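Local atomic coordinates of m3DLH protein (PDB entry 7JKA), a protein that probably hydrolyses lactone or related ester bonds as an alpha/beta-hydrolase of the dienelactone hydrolase family, and may also act on phosphotriesters. Residues G99-W104 / A138-R143; A103-A108 / P160-D165; G130-G135 / A211-T216. All coordinates share one frame; numbering follows the deposited sequence.

Interaction 1 (G99-W104 / A138-R143); sequences GDRAAW and ALELAR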
ATOM      1  N   GLY A  99      -5.352   0.014 -17.352  1.00 16.58           N
ATOM      2  CA  GLY A  99      -5.115   0.390 -18.725  1.00 17.28           C
ATOM      3  C   GLY A  99      -4.504   1.759 -18.906  1.00 20.16           C
ATOM      4  O   GLY A  99      -4.291   2.193 -20.041  1.00 23.38           O
ATOM      5  N   ASP A 100      -4.216   2.464 -17.806  1.00 17.04           N
ATOM      6  CA  ASP A 100      -3.613   3.789 -17.842  1.00 16.98           C
ATOM      7  C   ASP A 100      -2.592   3.802 -16.699  1.00 17.29           C
ATOM      8  O   ASP A 100      -2.752   4.451 -15.660  1.00 16.97           O
ATOM      9  CB  ASP A 100      -4.665   4.893 -17.704  1.00 18.46           C
ATOM     10  CG  ASP A 100      -4.103   6.272 -17.952  1.00 21.07           C
ATOM     11  OD1 ASP A 100      -2.864   6.423 -18.017  1.00 20.86           O
ATOM     12  OD2 ASP A 100      -4.918   7.208 -18.088  1.00 25.56           O
ATOM     13  N   ARG A 101      -1.516   3.041 -16.893  0.68 16.04           N
ATOM     14  CA  ARG A 101      -0.513   2.896 -15.846  0.68 13.34           C
ATOM     15  C   ARG A 101       0.130   4.239 -15.503  0.68 16.26           C
ATOM     16  O   ARG A 101       0.489   4.471 -14.346  0.68 15.92           O
ATOM     17  CB  ARG A 101       0.555   1.883 -16.267  0.68 17.14           C
ATOM     18  CG  ARG A 101       0.024   0.521 -16.733  0.68 23.43           C
ATOM     19  CD  ARG A 101      -0.485  -0.346 -15.599  0.68 22.49           C
ATOM     20  NE  ARG A 101       0.574  -1.054 -14.881  0.68 22.51           N
ATOM     21  CZ  ARG A 101       1.074  -2.234 -15.245  0.68 17.10           C
ATOM     22  NH1 ARG A 101       2.020  -2.796 -14.513  0.68 13.42           N
ATOM     23  NH2 ARG A 101       0.648  -2.851 -16.349  0.68 21.00           N
ATOM     24  N   ALA A 102       0.257   5.138 -16.484  1.00 20.13           N
ATOM     25  CA  ALA A 102       0.813   6.463 -16.214  1.00 17.52           C
ATOM     26  C   ALA A 102      -0.058   7.240 -15.239  1.00 18.53           C
ATOM     27  O   ALA A 102       0.457   7.867 -14.305  1.00 17.80           O
ATOM     28  CB  ALA A 102       0.980   7.244 -17.519  1.00 19.64           C
ATOM     29  N   ALA A 103      -1.380   7.205 -15.428  1.00 14.99           N
ATOM     30  CA  ALA A 103      -2.264   7.930 -14.516  1.00 16.52           C
ATOM     31  C   ALA A 103      -2.274   7.277 -13.141  1.00 18.61           C
ATOM     32  O   ALA A 103      -2.320   7.962 -12.111  1.00 15.42           O
ATOM     33  CB  ALA A 103      -3.681   7.987 -15.087  1.00 20.63           C
ATOM     34  N   TRP A 104      -2.234   5.947 -13.122  1.00 15.80           N
ATOM     35  CA  TRP A 104      -2.181   5.211 -11.873  1.00 13.08           C
ATOM     36  C   TRP A 104      -0.919   5.561 -11.108  1.00 12.49           C
ATOM     37  O   TRP A 104      -0.968   5.849  -9.913  1.00 13.46           O
ATOM     38  CB  TRP A 104      -2.249   3.729 -12.218  1.00 12.24           C
ATOM     39  CG  TRP A 104      -2.437   2.758 -11.102  1.00 11.19           C
ATOM     40  CD1 TRP A 104      -2.718   3.015  -9.809  1.00 11.82           C
ATOM     41  CD2 TRP A 104      -2.339   1.339 -11.231  1.00 12.79           C
ATOM     42  NE1 TRP A 104      -2.793   1.825  -9.096  1.00 14.54           N
ATOM     43  CE2 TRP A 104      -2.589   0.785  -9.967  1.00 13.71           C
ATOM     44  CE3 TRP A 104      -2.088   0.492 -12.313  1.00 13.84           C
ATOM     45  CZ2 TRP A 104      -2.557  -0.602  -9.737  1.00 11.35           C
ATOM     46  CZ3 TRP A 104      -2.075  -0.878 -12.098  1.00 14.41           C
ATOM     47  CH2 TRP A 104      -2.315  -1.406 -10.827  1.00 14.69           C
ATOM     48  N   ALA A 138       0.983   0.219  -4.549  1.00 11.68           N
ATOM     49  CA  ALA A 138       2.310   0.395  -3.968  1.00 11.18           C
ATOM     50  C   ALA A 138       3.401  -0.206  -4.858  1.00 11.72           C
ATOM     51  O   ALA A 138       4.486   0.375  -5.001  1.00 12.71           O
ATOM     52  CB  ALA A 138       2.329  -0.201  -2.558  1.00 10.50           C
ATOM     53  N   LEU A 139       3.134  -1.371  -5.461  1.00 11.55           N
ATOM     54  CA  LEU A 139       4.104  -1.980  -6.366  1.00 12.78           C
ATOM     55  C   LEU A 139       4.240  -1.191  -7.662  1.00 14.39           C
ATOM     56  O   LEU A 139       5.336  -1.137  -8.236  1.00 14.05           O
ATOM     57  CB  LEU A 139       3.719  -3.437  -6.646  1.00 12.80           C
ATOM     58  CG  LEU A 139       3.979  -4.376  -5.456  1.00 16.15           C
ATOM     59  CD1 LEU A 139       3.438  -5.781  -5.772  1.00 18.75           C
ATOM     60  CD2 LEU A 139       5.473  -4.407  -5.135  1.00 19.37           C
ATOM     61  N   GLU A 140       3.155  -0.568  -8.149  1.00 11.87           N
ATOM     62  CA  GLU A 140       3.294   0.322  -9.299  1.00 13.43           C
ATOM     63  C   GLU A 140       4.190   1.504  -8.970  1.00 14.81           C
ATOM     64  O   GLU A 140       5.010   1.926  -9.795  1.00 14.82           O
ATOM     65  CB  GLU A 140       1.925   0.836  -9.756  1.00 14.58           C
ATOM     66  CG  GLU A 140       1.082  -0.226 -10.450  1.00 13.83           C
ATOM     67  CD  GLU A 140       1.762  -0.801 -11.670  1.00 18.00           C
ATOM     68  OE1 GLU A 140       1.862  -0.102 -12.698  1.00 16.02           O
ATOM     69  OE2 GLU A 140       2.178  -1.977 -11.605  1.00 16.23           O
ATOM     70  N   LEU A 141       4.069   2.027  -7.748  1.00 12.53           N
ATOM     71  CA  LEU A 141       4.920   3.134  -7.325  1.00 13.37           C
ATOM     72  C   LEU A 141       6.373   2.697  -7.267  1.00 13.10           C
ATOM     73  O   LEU A 141       7.262   3.406  -7.741  1.00 14.73           O
ATOM     74  CB  LEU A 141       4.473   3.636  -5.954  1.00 13.68           C
ATOM     75  CG  LEU A 141       5.268   4.811  -5.349  1.00 13.90           C
ATOM     76  CD1 LEU A 141       5.214   6.046  -6.259  1.00 14.78           C
ATOM     77  CD2 LEU A 141       4.678   5.134  -3.967  1.00 15.78           C
ATOM     78  N   ALA A 142       6.631   1.498  -6.742  1.00 14.15           N
ATOM     79  CA  ALA A 142       8.001   1.000  -6.754  1.00 13.17           C
ATOM     80  C   ALA A 142       8.520   0.816  -8.169  1.00 15.02           C
ATOM     81  O   ALA A 142       9.667   1.175  -8.471  1.00 15.49           O
ATOM     82  CB  ALA A 142       8.068  -0.318  -5.986  1.00 12.48           C
ATOM     83  N   ARG A 143       7.684   0.257  -9.050  1.00 12.04           N
ATOM     84  CA  ARG A 143       8.102   0.009 -10.431  1.00 12.82           C
ATOM     85  C   ARG A 143       8.420   1.305 -11.162  1.00 13.74           C
ATOM     86  O   ARG A 143       9.260   1.318 -12.079  1.00 17.21           O
ATOM     87  CB  ARG A 143       6.991  -0.741 -11.160  1.00 14.87           C
ATOM     88  CG  ARG A 143       6.926  -2.224 -10.812  1.00 16.65           C
ATOM     89  CD  ARG A 143       5.664  -2.853 -11.396  1.00 16.54           C
ATOM     90  NE  ARG A 143       5.706  -4.316 -11.339  1.00 14.78           N
ATOM     91  CZ  ARG A 143       4.648  -5.087 -11.576  1.00 16.60           C
ATOM     92  NH1 ARG A 143       3.476  -4.543 -11.881  1.00 14.85           N
ATOM     93  NH2 ARG A 143       4.768  -6.403 -11.553  1.00 15.01           N
TER
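Arg101 and Glu140 meet in a salt bridge that joins the start of helix 101-116 to helix 133-143, an example of one carboxylate collecting several guanidinium groups. Arg101 grips side-on, using NE and NH1, one for each carboxylate oxygen. The bond from Arg101 NE to Glu140 OE1 is short, at 2.7 Å, and nearly straight (168°). It leaves in the guanidinium plane yet reaches OE1 from above the carboxylate, the two flat groups being turned 53° apart. Arg101 NH1 reaches Glu140 OE2 at 3.0 Å, on its syn side. This holds for one of two modelled conformers of Arg101.

Arg143, one turn further along the helix from Glu140, adds a second donor to OE2: its NH1 lies 2.9 Å from Glu140 OE2, nearly in line with the C-O bond. Its NH2 has other partners, Leu159 O and Glu195. Arg105 also bonds to Glu140, at OE1.

The apolar part of the contact is a CH-pi interaction. Glu140 CG sits 3.5 Å from the centroid of the six-membered ring of Trp104, almost straight above one face. A bend at chi2 of Glu140 (-59°) turns the carboxylate away from the chain direction, with CG left resting on the indole, whose NE1 bonds to Thr137.

At the helix start, Asp100 is the N-cap, its OD1 accepting from Ala103 N at 3.1 Å.

Three arginines thus surround one buried carboxylate, which is likely to favour its ionised form and to offset the 3.5 Å approach of Arg101 NH1 to Arg143 NH1.

Interaction 2 (A103-A108 / P160-D165); sequences AWRALA and PELPED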
ATOM      1  N   ALA A 103      -1.380   7.205 -15.428  1.00 14.99           N
ATOM      2  CA  ALA A 103      -2.264   7.930 -14.516  1.00 16.52           C
ATOM      3  C   ALA A 103      -2.274   7.277 -13.141  1.00 18.61           C
ATOM      4  O   ALA A 103      -2.320   7.962 -12.111  1.00 15.42           O
ATOM      5  CB  ALA A 103      -3.681   7.987 -15.087  1.00 20.63           C
ATOM      6  N   TRP A 104      -2.234   5.947 -13.122  1.00 15.80           N
ATOM      7  CA  TRP A 104      -2.181   5.211 -11.873  1.00 13.08           C
ATOM      8  C   TRP A 104      -0.919   5.561 -11.108  1.00 12.49           C
ATOM      9  O   TRP A 104      -0.968   5.849  -9.913  1.00 13.46           O
ATOM     10  CB  TRP A 104      -2.249   3.729 -12.218  1.00 12.24           C
ATOM     11  CG  TRP A 104      -2.437   2.758 -11.102  1.00 11.19           C
ATOM     12  CD1 TRP A 104      -2.718   3.015  -9.809  1.00 11.82           C
ATOM     13  CD2 TRP A 104      -2.339   1.339 -11.231  1.00 12.79           C
ATOM     14  NE1 TRP A 104      -2.793   1.825  -9.096  1.00 14.54           N
ATOM     15  CE2 TRP A 104      -2.589   0.785  -9.967  1.00 13.71           C
ATOM     16  CE3 TRP A 104      -2.088   0.492 -12.313  1.00 13.84           C
ATOM     17  CZ2 TRP A 104      -2.557  -0.602  -9.737  1.00 11.35           C
ATOM     18  CZ3 TRP A 104      -2.075  -0.878 -12.098  1.00 14.41           C
ATOM     19  CH2 TRP A 104      -2.315  -1.406 -10.827  1.00 14.69           C
ATOM     20  N   ARG A 105       0.220   5.560 -11.799  1.00 13.73           N
ATOM     21  CA  ARG A 105       1.474   5.875 -11.122  1.00 13.23           C
ATOM     22  C   ARG A 105       1.521   7.333 -10.709  1.00 15.14           C
ATOM     23  O   ARG A 105       2.108   7.649  -9.675  1.00 14.83           O
ATOM     24  CB  ARG A 105       2.651   5.522 -12.024  1.00 16.63           C
ATOM     25  CG  ARG A 105       2.796   4.009 -12.141  1.00 14.74           C
ATOM     26  CD  ARG A 105       3.672   3.567 -13.284  1.00 14.91           C
ATOM     27  NE  ARG A 105       3.664   2.101 -13.351  1.00 15.27           N
ATOM     28  CZ  ARG A 105       4.631   1.354 -13.868  1.00 16.91           C
ATOM     29  NH1 ARG A 105       5.733   1.921 -14.353  1.00 18.50           N
ATOM     30  NH2 ARG A 105       4.506   0.021 -13.856  1.00 16.68           N
ATOM     31  N   ALA A 106       0.859   8.215 -11.458  1.00 13.88           N
ATOM     32  CA  ALA A 106       0.872   9.630 -11.108  1.00 14.11           C
ATOM     33  C   ALA A 106       0.126   9.902  -9.811  1.00 15.71           C
ATOM     34  O   ALA A 106       0.569  10.737  -9.011  1.00 15.89           O
ATOM     35  CB  ALA A 106       0.270  10.448 -12.243  1.00 16.68           C
ATOM     36  N   LEU A 107      -1.025   9.254  -9.595  1.00 14.84           N
ATOM     37  CA  LEU A 107      -1.722   9.466  -8.330  1.00 12.76           C
ATOM     38  C   LEU A 107      -0.954   8.837  -7.167  1.00 12.19           C
ATOM     39  O   LEU A 107      -1.032   9.325  -6.035  1.00 14.17           O
ATOM     40  CB  LEU A 107      -3.169   8.951  -8.410  1.00 14.61           C
ATOM     41  CG  LEU A 107      -3.509   7.462  -8.440  1.00 15.74           C
ATOM     42  CD1 LEU A 107      -3.460   6.843  -7.054  1.00 16.31           C
ATOM     43  CD2 LEU A 107      -4.908   7.301  -9.107  1.00 18.46           C
ATOM     44  N   ALA A 108      -0.218   7.744  -7.422  1.00 14.59           N
ATOM     45  CA  ALA A 108       0.594   7.149  -6.359  1.00 12.40           C
ATOM     46  C   ALA A 108       1.803   8.026  -6.043  1.00 12.94           C
ATOM     47  O   ALA A 108       2.129   8.264  -4.875  1.00 13.68           O
ATOM     48  CB  ALA A 108       1.045   5.756  -6.774  1.00 13.85           C
ATOM     49  N   PRO A 160       1.551  -7.970 -14.318  1.00 24.27           N
ATOM     50  CA  PRO A 160       2.901  -7.855 -14.873  1.00 21.86           C
ATOM     51  C   PRO A 160       3.389  -6.418 -14.951  1.00 21.23           C
ATOM     52  O   PRO A 160       2.613  -5.465 -15.086  1.00 20.23           O
ATOM     53  CB  PRO A 160       2.751  -8.455 -16.273  1.00 29.44           C
ATOM     54  CG  PRO A 160       1.558  -9.338 -16.173  1.00 31.84           C
ATOM     55  CD  PRO A 160       0.629  -8.616 -15.266  1.00 25.18           C
ATOM     56  N   GLU A 161       4.711  -6.283 -14.889  1.00 19.57           N
ATOM     57  CA  GLU A 161       5.373  -5.001 -15.092  1.00 22.10           C
ATOM     58  C   GLU A 161       5.132  -4.478 -16.508  1.00 18.59           C
ATOM     59  O   GLU A 161       4.677  -5.198 -17.401  1.00 21.07           O
ATOM     60  CB  GLU A 161       6.883  -5.133 -14.892  1.00 21.01           C
ATOM     61  CG  GLU A 161       7.549  -5.948 -16.021  1.00 20.94           C
ATOM     62  CD  GLU A 161       9.070  -6.073 -15.880  1.00 19.88           C
ATOM     63  OE1 GLU A 161       9.629  -5.579 -14.880  1.00 25.06           O
ATOM     64  OE2 GLU A 161       9.702  -6.673 -16.787  1.00 25.43           O
ATOM     65  N   LEU A 162       5.461  -3.196 -16.690  1.00 19.38           N
ATOM     66  CA  LEU A 162       5.708  -2.652 -18.016  1.00 21.34           C
ATOM     67  C   LEU A 162       7.164  -2.929 -18.388  1.00 24.65           C
ATOM     68  O   LEU A 162       8.023  -3.043 -17.506  1.00 21.55           O
ATOM     69  CB  LEU A 162       5.443  -1.156 -18.043  1.00 24.69           C
ATOM     70  CG  LEU A 162       4.027  -0.654 -17.738  1.00 25.71           C
ATOM     71  CD1 LEU A 162       4.045   0.855 -17.746  1.00 21.43           C
ATOM     72  CD2 LEU A 162       3.032  -1.165 -18.769  1.00 25.00           C
ATOM     73  N   PRO A 163       7.483  -3.080 -19.676  1.00 27.61           N
ATOM     74  CA  PRO A 163       8.874  -3.396 -20.046  1.00 28.55           C
ATOM     75  C   PRO A 163       9.903  -2.438 -19.469  1.00 23.02           C
ATOM     76  O   PRO A 163      11.003  -2.870 -19.091  1.00 27.43           O
ATOM     77  CB  PRO A 163       8.834  -3.336 -21.582  1.00 30.44           C
ATOM     78  CG  PRO A 163       7.437  -3.709 -21.922  1.00 31.75           C
ATOM     79  CD  PRO A 163       6.588  -3.077 -20.847  1.00 28.69           C
ATOM     80  N   GLU A 164       9.587  -1.146 -19.392  1.00 25.45           N
ATOM     81  CA  GLU A 164      10.576  -0.186 -18.929  1.00 27.14           C
ATOM     82  C   GLU A 164      10.809  -0.266 -17.433  1.00 27.10           C
ATOM     83  O   GLU A 164      11.685   0.445 -16.939  1.00 27.30           O
ATOM     84  CB  GLU A 164      10.166   1.244 -19.291  1.00 25.56           C
ATOM     85  CG  GLU A 164       8.843   1.679 -18.711  1.00 34.65           C
ATOM     86  CD  GLU A 164       7.715   1.560 -19.717  1.00 48.48           C
ATOM     87  OE1 GLU A 164       7.632   0.528 -20.439  1.00 31.27           O
ATOM     88  OE2 GLU A 164       6.922   2.523 -19.788  1.00 43.14           O
ATOM     89  N   ASP A 165      10.036  -1.085 -16.708  1.00 21.95           N
ATOM     90  CA  ASP A 165      10.167  -1.198 -15.262  1.00 21.73           C
ATOM     91  C   ASP A 165      11.357  -2.041 -14.834  1.00 23.72           C
ATOM     92  O   ASP A 165      11.647  -2.092 -13.634  1.00 21.59           O
ATOM     93  CB  ASP A 165       8.920  -1.826 -14.649  1.00 19.23           C
ATOM     94  CG  ASP A 165       7.677  -1.004 -14.856  1.00 19.35           C
ATOM     95  OD1 ASP A 165       7.787   0.187 -15.243  1.00 21.64           O
ATOM     96  OD2 ASP A 165       6.586  -1.563 -14.601  1.00 18.85           O
TER
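Arg105 runs out toward Asp165 with its chain extended from CG to NE (chi2 164°), while the aspartate has CG anti to its carbonyl carbon (chi1 -63°), and the two side chains meet head-on. The result is a textbook case of the end-on, two-nitrogen arginine-carboxylate pair. Arg105 NH1 donates to Asp165 OD1 at 2.8 Å, and Arg105 NH2 donates to Asp165 OD2 at 2.7 Å. Both bonds are close to straight, lie in the guanidinium plane and reach the syn side of their oxygens, though the carboxylate is turned 30° from that plane.

Asp165 is itself held in place by its own loop. Leu162 N donates to Asp165 OD2 at 2.9 Å from above the carboxylate, on the face opposite to the one from which Arg105 NH2 approaches. A backbone bond from Asp165 N to Leu162 O, also 2.9 Å, closes the same turn in the other direction.

Leu162 supplies the apolar side. Its CD1 lies over one face of the guanidinium, toward the rim, 3.9 Å from Arg105 NH1.

The pair ties helix 101-116 to the loop between strands 150-154 and 172-178. With OD2 gripped by two donors and the arginine fixed in plane by two bonds, the carboxylate has little freedom to turn, and it is likely to stay ionised.

Interaction 3 (G130-G135 / A211-T216); sequences GFCFGG and AAHSFT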
ATOM      1  N   GLY A 130       0.214  -1.197   1.091  1.00 12.36           N
ATOM      2  CA  GLY A 130      -1.096  -1.152   0.480  1.00 10.68           C
ATOM      3  C   GLY A 130      -1.849  -2.435   0.711  1.00 11.29           C
ATOM      4  O   GLY A 130      -1.257  -3.513   0.882  1.00 11.47           O
ATOM      5  N   PHE A 131      -3.169  -2.314   0.703  1.00 11.53           N
ATOM      6  CA  PHE A 131      -4.098  -3.392   0.980  1.00 13.19           C
ATOM      7  C   PHE A 131      -4.892  -3.633  -0.289  1.00 14.36           C
ATOM      8  O   PHE A 131      -5.436  -2.695  -0.860  1.00 12.59           O
ATOM      9  CB  PHE A 131      -5.004  -2.998   2.155  1.00 12.54           C
ATOM     10  CG  PHE A 131      -4.235  -2.711   3.391  1.00 10.14           C
ATOM     11  CD1 PHE A 131      -3.662  -1.469   3.606  1.00 14.94           C
ATOM     12  CD2 PHE A 131      -3.983  -3.741   4.287  1.00 11.64           C
ATOM     13  CE1 PHE A 131      -2.893  -1.231   4.741  1.00 20.21           C
ATOM     14  CE2 PHE A 131      -3.218  -3.526   5.432  1.00 15.83           C
ATOM     15  CZ  PHE A 131      -2.654  -2.268   5.647  1.00 15.15           C
ATOM     16  N   CYS A 132      -4.946  -4.884  -0.744  0.50 13.22           N
ATOM     17  CA  CYS A 132      -5.667  -5.256  -1.985  0.50 14.06           C
ATOM     18  C   CYS A 132      -5.170  -4.384  -3.123  0.50 13.23           C
ATOM     19  O   CYS A 132      -3.955  -4.317  -3.352  0.50 14.13           O
ATOM     20  CB  CYS A 132      -7.151  -5.163  -1.789  0.50 18.77           C
ATOM     21  SG  CYS A 132      -7.615  -6.200  -0.592  0.50 20.09           S
ATOM     22  N   PHE A 133      -6.066  -3.706  -3.839  1.00 10.79           N
ATOM     23  CA  PHE A 133      -5.636  -2.860  -4.949  1.00 13.50           C
ATOM     24  C   PHE A 133      -4.638  -1.797  -4.505  1.00 12.72           C
ATOM     25  O   PHE A 133      -3.771  -1.414  -5.291  1.00 12.97           O
ATOM     26  CB  PHE A 133      -6.863  -2.196  -5.594  1.00 12.26           C
ATOM     27  CG  PHE A 133      -6.529  -1.340  -6.782  1.00 12.51           C
ATOM     28  CD1 PHE A 133      -6.266  -1.905  -8.026  1.00 14.22           C
ATOM     29  CD2 PHE A 133      -6.488   0.041  -6.657  1.00 15.92           C
ATOM     30  CE1 PHE A 133      -5.961  -1.094  -9.136  1.00 16.66           C
ATOM     31  CE2 PHE A 133      -6.197   0.854  -7.758  1.00 15.00           C
ATOM     32  CZ  PHE A 133      -5.928   0.283  -8.990  1.00 16.88           C
ATOM     33  N   GLY A 134      -4.722  -1.342  -3.248  1.00 11.02           N
ATOM     34  CA  GLY A 134      -3.691  -0.457  -2.707  1.00 11.66           C
ATOM     35  C   GLY A 134      -2.304  -1.069  -2.691  1.00 10.61           C
ATOM     36  O   GLY A 134      -1.302  -0.363  -2.880  1.00 10.62           O
ATOM     37  N   GLY A 135      -2.215  -2.380  -2.465  1.00 10.94           N
ATOM     38  CA  GLY A 135      -0.922  -3.040  -2.544  1.00 13.50           C
ATOM     39  C   GLY A 135      -0.420  -3.080  -3.971  1.00 11.55           C
ATOM     40  O   GLY A 135       0.769  -2.862  -4.228  1.00 12.22           O
ATOM     41  N   ALA A 211      -5.245 -17.828   5.214  1.00 23.82           N
ATOM     42  CA  ALA A 211      -5.871 -16.563   4.862  1.00 21.24           C
ATOM     43  C   ALA A 211      -6.316 -16.507   3.407  1.00 20.00           C
ATOM     44  O   ALA A 211      -5.687 -17.089   2.517  1.00 21.59           O
ATOM     45  CB  ALA A 211      -4.911 -15.421   5.126  1.00 18.60           C
ATOM     46  N   ALA A 212      -7.384 -15.742   3.171  1.00 18.79           N
ATOM     47  CA  ALA A 212      -7.867 -15.492   1.818  1.00 22.24           C
ATOM     48  C   ALA A 212      -7.716 -14.014   1.494  1.00 22.47           C
ATOM     49  O   ALA A 212      -6.795 -13.371   1.997  1.00 21.37           O
ATOM     50  CB  ALA A 212      -9.323 -15.942   1.672  1.00 28.13           C
ATOM     51  N   HIS A 213      -8.608 -13.451   0.685  1.00 20.65           N
ATOM     52  CA  HIS A 213      -8.534 -12.024   0.416  1.00 21.53           C
ATOM     53  C   HIS A 213      -9.038 -11.219   1.612  1.00 23.89           C
ATOM     54  O   HIS A 213      -9.828 -11.704   2.430  1.00 22.50           O
ATOM     55  CB  HIS A 213      -9.345 -11.667  -0.830  1.00 23.29           C
ATOM     56  CG  HIS A 213      -8.854 -10.444  -1.540  1.00 24.80           C
ATOM     57  ND1 HIS A 213      -7.659 -10.413  -2.227  1.00 25.19           N
ATOM     58  CD2 HIS A 213      -9.401  -9.213  -1.675  1.00 30.84           C
ATOM     59  CE1 HIS A 213      -7.491  -9.216  -2.757  1.00 25.79           C
ATOM     60  NE2 HIS A 213      -8.532  -8.469  -2.435  1.00 30.23           N
ATOM     61  N   SER A 214      -8.545  -9.983   1.717  1.00 21.18           N
ATOM     62  CA  SER A 214      -9.004  -9.011   2.709  1.00 20.44           C
ATOM     63  C   SER A 214      -8.777  -9.497   4.139  1.00 20.32           C
ATOM     64  O   SER A 214      -9.541  -9.151   5.047  1.00 21.59           O
ATOM     65  CB  SER A 214     -10.471  -8.653   2.484  1.00 24.80           C
ATOM     66  OG  SER A 214     -10.598  -8.066   1.200  1.00 27.91           O
ATOM     67  N   PHE A 215      -7.710 -10.268   4.354  1.00 18.22           N
ATOM     68  CA  PHE A 215      -7.528 -10.876   5.665  1.00 17.02           C
ATOM     69  C   PHE A 215      -7.203  -9.860   6.757  1.00 21.74           C
ATOM     70  O   PHE A 215      -7.301 -10.207   7.934  1.00 19.06           O
ATOM     71  CB  PHE A 215      -6.452 -11.975   5.608  1.00 17.46           C
ATOM     72  CG  PHE A 215      -5.096 -11.505   5.181  1.00 13.95           C
ATOM     73  CD1 PHE A 215      -4.283 -10.750   6.044  1.00 14.23           C
ATOM     74  CD2 PHE A 215      -4.581 -11.909   3.966  1.00 13.22           C
ATOM     75  CE1 PHE A 215      -2.990 -10.388   5.633  1.00 14.12           C
ATOM     76  CE2 PHE A 215      -3.309 -11.539   3.541  1.00 13.08           C
ATOM     77  CZ  PHE A 215      -2.501 -10.771   4.370  1.00 13.40           C
ATOM     78  N   THR A 216      -6.863  -8.614   6.410  1.00 19.18           N
ATOM     79  CA  THR A 216      -6.598  -7.607   7.434  1.00 21.65           C
ATOM     80  C   THR A 216      -7.840  -6.838   7.867  1.00 23.17           C
ATOM     81  O   THR A 216      -7.747  -6.014   8.786  1.00 22.59           O
ATOM     82  CB  THR A 216      -5.572  -6.581   6.943  1.00 15.94           C
ATOM     83  OG1 THR A 216      -6.128  -5.884   5.813  1.00 17.70           O
ATOM     84  CG2 THR A 216      -4.264  -7.232   6.548  1.00 15.91           C
TER
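Cys132 and His213 form the tight half of this contact: Cys132 SG stands 3.1 Å from His213 NE2, and Cys132 CB follows at 3.6 Å from the same NE2. Cys132 SG comes to the His213 ring obliquely, 3.8 Å from its centroid. His213 has CG anti to its backbone N (chi1 -153°), which brings the ring out of the 211-216 loop with NE2 leading, while ND1 at the far side bonds to Asp181. Cys132 was modelled in two conformers, and these distances belong to one of them. Were the imidazole of His213 replaced by the methyl of an alanine, Cys132 SG would probably lose its close nitrogen neighbour, and Asp181 the ND1 group it pairs with.

The sharp turn carrying Cys132 fits the nucleophile elbow of alpha/beta-hydrolases, here Gly130-Phe131-Cys132-Phe133-Gly134, between strand 126-131 and helix 133-143. Its strained backbone (phi 54°, psi -126°) lifts the cysteine to the N-cap of the helix. The glycines suit so close a fold: a CB on Gly130 would clash with Gly134 O. Together with Asp181 the arrangement is consistent with the Cys-His-Asp triad of dienelactone hydrolases.

Beyond the sulfur the fit is looser. Ser214 OG only comes within 3.9 Å of Cys132 SG and turns its polarity to Glu50. Further along, Thr216 meets the Phe131 ring crosswise, its OG1 3.4 Å from Phe131 CD2 and its methyl CG2 4.0 Å from Phe131 CE2, an oblique touch. That hydroxyl bonds to His155 and His57, and Phe131 stacks with Phe154 and takes an edge-to-face neighbour in His57.

Overall arrangement
Interactions 1 and 2 form one charged cluster, their centres about 3 Å apart, and both start from helix 101-116. Arg105 NH2 of interaction 2 reaches Glu140 OE1 of interaction 1 at 2.9 Å, and Arg101 NH1 probably bonds to Pro160 O at 2.8 Å, so the 160-165 loop joins the network that ties the two helices together. Interaction 3, with the putative Cys-His-Asp site, has its centre about 17 Å from that of interaction 1 and about 20 Å from that of interaction 2. Helix 133-143 connects them: it begins at the Cys132 turn and carries Glu140. Packing of Trp104 CZ2 against Phe133 CE1, 3.5 Å apart, bridges cluster and elbow.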